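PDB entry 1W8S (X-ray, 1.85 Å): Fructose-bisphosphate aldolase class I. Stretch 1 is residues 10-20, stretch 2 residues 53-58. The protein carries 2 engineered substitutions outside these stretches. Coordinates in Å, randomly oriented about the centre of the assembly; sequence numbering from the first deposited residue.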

# COMPACT_ATOMS: atom_id res chain seq x y z
N ARG E 10 -30.15 -21.96 -7.98
CA ARG E 10 -30.76 -22.36 -9.25
C ARG E 10 -29.74 -23.01 -10.16
O ARG E 10 -30.04 -23.99 -10.83
N ILE E 11 -28.53 -22.46 -10.17
CA ILE E 11 -27.50 -22.91 -11.10
C ILE E 11 -26.77 -24.12 -10.56
O ILE E 11 -26.55 -25.11 -11.29
N PHE E 12 -26.39 -24.04 -9.29
CA PHE E 12 -25.52 -25.03 -8.65
C PHE E 12 -26.23 -26.02 -7.73
O PHE E 12 -25.60 -26.94 -7.22
N ALA E 13 -27.53 -25.84 -7.50
CA ALA E 13 -28.26 -26.79 -6.65
C ALA E 13 -29.68 -27.01 -7.13
O ALA E 13 -30.64 -26.94 -6.36
N ARG E 14 -29.81 -27.28 -8.41
CA ARG E 14 -31.12 -27.54 -9.01
C ARG E 14 -31.84 -28.73 -8.38
O ARG E 14 -33.07 -28.75 -8.35
N ARG E 15 -31.09 -29.72 -7.90
CA ARG E 15 -31.70 -30.90 -7.30
C ARG E 15 -31.90 -30.74 -5.79
O ARG E 15 -32.38 -31.66 -5.13
N GLY E 16 -31.55 -29.57 -5.26
CA GLY E 16 -31.80 -29.23 -3.87
C GLY E 16 -30.58 -29.32 -2.97
O GLY E 16 -30.62 -28.82 -1.85
N LYS E 17 -29.53 -30.00 -3.48
CA LYS E 17 -28.24 -30.17 -2.83
C LYS E 17 -27.21 -30.00 -3.95
O LYS E 17 -27.57 -30.09 -5.13
N SER E 18 -25.95 -29.80 -3.59
CA SER E 18 -24.93 -29.45 -4.56
C SER E 18 -23.64 -30.25 -4.37
O SER E 18 -23.23 -30.52 -3.24
N ILE E 19 -23.03 -30.67 -5.47
CA ILE E 19 -21.67 -31.18 -5.47
C ILE E 19 -20.90 -30.35 -6.47
O ILE E 19 -21.27 -30.28 -7.63
N ILE E 20 -19.82 -29.74 -6.00
CA ILE E 20 -18.95 -28.92 -6.83
C ILE E 20 -17.61 -29.60 -6.88
O ILE E 20 -17.10 -29.97 -5.84
N ALA E 53 -20.27 -37.62 -13.96
CA ALA E 53 -20.75 -37.93 -12.62
C ALA E 53 -22.03 -37.15 -12.29
O ALA E 53 -22.72 -37.46 -11.32
N GLY E 54 -22.36 -36.15 -13.10
CA GLY E 54 -23.58 -35.38 -12.96
C GLY E 54 -23.47 -34.28 -11.92
O GLY E 54 -24.47 -33.89 -11.35
N PHE E 55 -22.26 -33.78 -11.68
CA PHE E 55 -22.02 -32.73 -10.69
C PHE E 55 -22.53 -31.36 -11.16
O PHE E 55 -22.81 -31.15 -12.35
N ASP E 56 -22.62 -30.41 -10.22
CA ASP E 56 -23.25 -29.12 -10.49
C ASP E 56 -22.32 -28.05 -11.02
O ASP E 56 -22.78 -27.06 -11.58
N GLY E 57 -21.03 -28.24 -10.81
CA GLY E 57 -20.05 -27.22 -11.15
C GLY E 57 -18.63 -27.67 -10.95
O GLY E 57 -18.37 -28.74 -10.37
N VAL E 58 -17.72 -26.83 -11.43
CA VAL E 58 -16.29 -26.95 -11.21
C VAL E 58 -15.75 -25.61 -10.70
O VAL E 58 -16.33 -24.56 -11.00

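One buried carboxylate, that of Asp56, is the polar centre of the contact. Its CA-to-CB bond points toward stretch 1, and with chi1 in m the two oxygens reach different partners. Asp56 OD1 accepts a hydrogen bond from Arg15 NH1 at 2.9 Å, part of a salt bridge. Asp56 OD2 accepts one from Ile19 N at 2.8 Å. The backbone answers in the other direction: Asp56 N donates to Ile19 O at 2.9 Å. Asp56 thus holds Ile19 through both its side chain and its main chain.

Two waters complete the surroundings of OD1. Water 1 donates to Asp56 OD1 at 2.7 Å and to Ile11 O at 2.8 Å, and accepts from Arg14 N at 3.2 Å. Water 2 donates to Asp56 OD1 at 2.6 Å and to Lys17 O at 2.8 Å. It accepts from Arg15 N at 2.9 Å and Arg15 NE at 3.1 Å. Together they tie the carboxylate to the end of the helix and to the turn from Ala13 to Gly16.

The CA-to-CB bond of Arg15 points toward stretch 2, with chi1 m, chi2 t and chi3 m. Its guanidinium also holds the backbone: Arg15 NH1 donates to Gly54 O at 2.9 Å and Arg15 NH2 to the same Gly54 O at 3.1 Å. Both Gly54 O and Asp56 OD1 lie near the guanidinium plane, where its N-H groups point. Gly54 has positive phi, which favours glycine, and closes a helix in a Schellman motif.

The apolar part centres on Ile19, whose CA-to-CB bond points toward stretch 2, with chi1 m and chi2 t. Ile19 CG2 sits 3.5 Å from the centroid of the Phe55 ring, almost on the ring normal, in a CH-pi contact. Ile19 CD1 reaches Phe55 CE1 at 3.7 Å. Phe55 also has chi1 m.

Ile20, with both chi angles in m, brings Ile20 CD1 to 4.1 Å from Asp56 CB. Ile20 CA lies 3.6 Å from Gly57 O in a CA-H...O contact. Phe12, chi1 m, sets its ring edge against Gly57; Phe12 CE1 lies 4.1 Å from Gly57 CA. The missing side chain at Gly57 matters here: a CB would clash with Phe12 CE1 and sit tightly against Ile20 CD1. Gly57 N is buried without a polar partner.

Ser18, chi1 t, donates from Ser18 OG to Phe12 O at 2.8 Å, joining the strand to the helix within stretch 1. Arg10 and Ala53 take no part in the contact.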

# COMPACT_ATOMS: atom_id res chain seq x y z
CB ARG E 10 -31.37 -21.16 -9.99
CG ARG E 10 -32.69 -20.68 -9.44
CD ARG E 10 -33.39 -19.65 -10.34
NE ARG E 10 -33.09 -18.27 -9.90
CZ ARG E 10 -32.39 -17.39 -10.59
NH1 ARG E 10 -32.19 -16.17 -10.08
NH2 ARG E 10 -31.88 -17.69 -11.78
CB ILE E 11 -26.49 -21.76 -11.37
CG1 ILE E 11 -27.19 -20.61 -12.11
CG2 ILE E 11 -25.26 -22.28 -12.20
CD1 ILE E 11 -26.34 -19.33 -12.19
CB PHE E 12 -24.41 -24.31 -7.88
CG PHE E 12 -23.46 -23.54 -8.77
CD1 PHE E 12 -22.46 -24.19 -9.45
CD2 PHE E 12 -23.60 -22.17 -8.94
CE1 PHE E 12 -21.59 -23.47 -10.27
CE2 PHE E 12 -22.73 -21.45 -9.76
CZ PHE E 12 -21.74 -22.10 -10.42
CB ALA E 13 -28.25 -26.32 -5.20
CB ARG E 14 -30.98 -27.77 -10.51
CG ARG E 14 -30.18 -28.98 -10.91
CD ARG E 14 -29.93 -29.09 -12.42
NE ARG E 14 -30.61 -30.26 -12.93
CZ ARG E 14 -30.08 -31.47 -13.14
NH1 ARG E 14 -28.78 -31.70 -12.97
NH2 ARG E 14 -30.88 -32.45 -13.58
CB ARG E 15 -30.90 -32.17 -7.63
CG ARG E 15 -31.08 -32.63 -9.06
CD ARG E 15 -29.90 -33.41 -9.61
NE ARG E 15 -28.68 -32.61 -9.65
CZ ARG E 15 -27.53 -33.02 -10.19
NH1 ARG E 15 -26.49 -32.22 -10.20
NH2 ARG E 15 -27.45 -34.23 -10.73
CB LYS E 17 -28.09 -31.58 -2.22
CG LYS E 17 -29.02 -31.93 -1.04
CD LYS E 17 -28.95 -30.90 0.08
CE LYS E 17 -30.05 -31.09 1.12
NZ LYS E 17 -29.71 -30.23 2.30
CB SER E 18 -24.66 -27.94 -4.48
OG SER E 18 -23.63 -27.49 -5.37
CB ILE E 19 -21.57 -32.66 -5.86
CG1 ILE E 19 -22.42 -33.54 -4.95
CG2 ILE E 19 -20.11 -33.09 -5.81
CD1 ILE E 19 -22.39 -35.00 -5.30
CB ILE E 20 -18.79 -27.52 -6.21
CG1 ILE E 20 -20.13 -26.81 -6.10
CG2 ILE E 20 -17.84 -26.70 -7.05
CD1 ILE E 20 -20.80 -26.65 -7.37
CB ALA E 53 -19.69 -37.65 -11.61
CB PHE E 55 -20.52 -32.66 -10.32
CG PHE E 55 -20.01 -33.86 -9.52
CD1 PHE E 55 -20.87 -34.84 -9.01
CD2 PHE E 55 -18.66 -34.00 -9.27
CE1 PHE E 55 -20.38 -35.90 -8.27
CE2 PHE E 55 -18.16 -35.08 -8.53
CZ PHE E 55 -19.03 -36.03 -8.04
CB ASP E 56 -23.88 -28.57 -9.22
CG ASP E 56 -24.95 -29.48 -8.69
OD1 ASP E 56 -26.05 -29.52 -9.32
OD2 ASP E 56 -24.75 -30.21 -7.69
CB VAL E 58 -15.56 -27.34 -12.52
CG1 VAL E 58 -15.90 -28.73 -12.94
CG2 VAL E 58 -15.92 -26.35 -13.66
O HOH W 1 -27.46 -27.60 -10.54
O HOH W 2 -28.18 -30.09 -7.87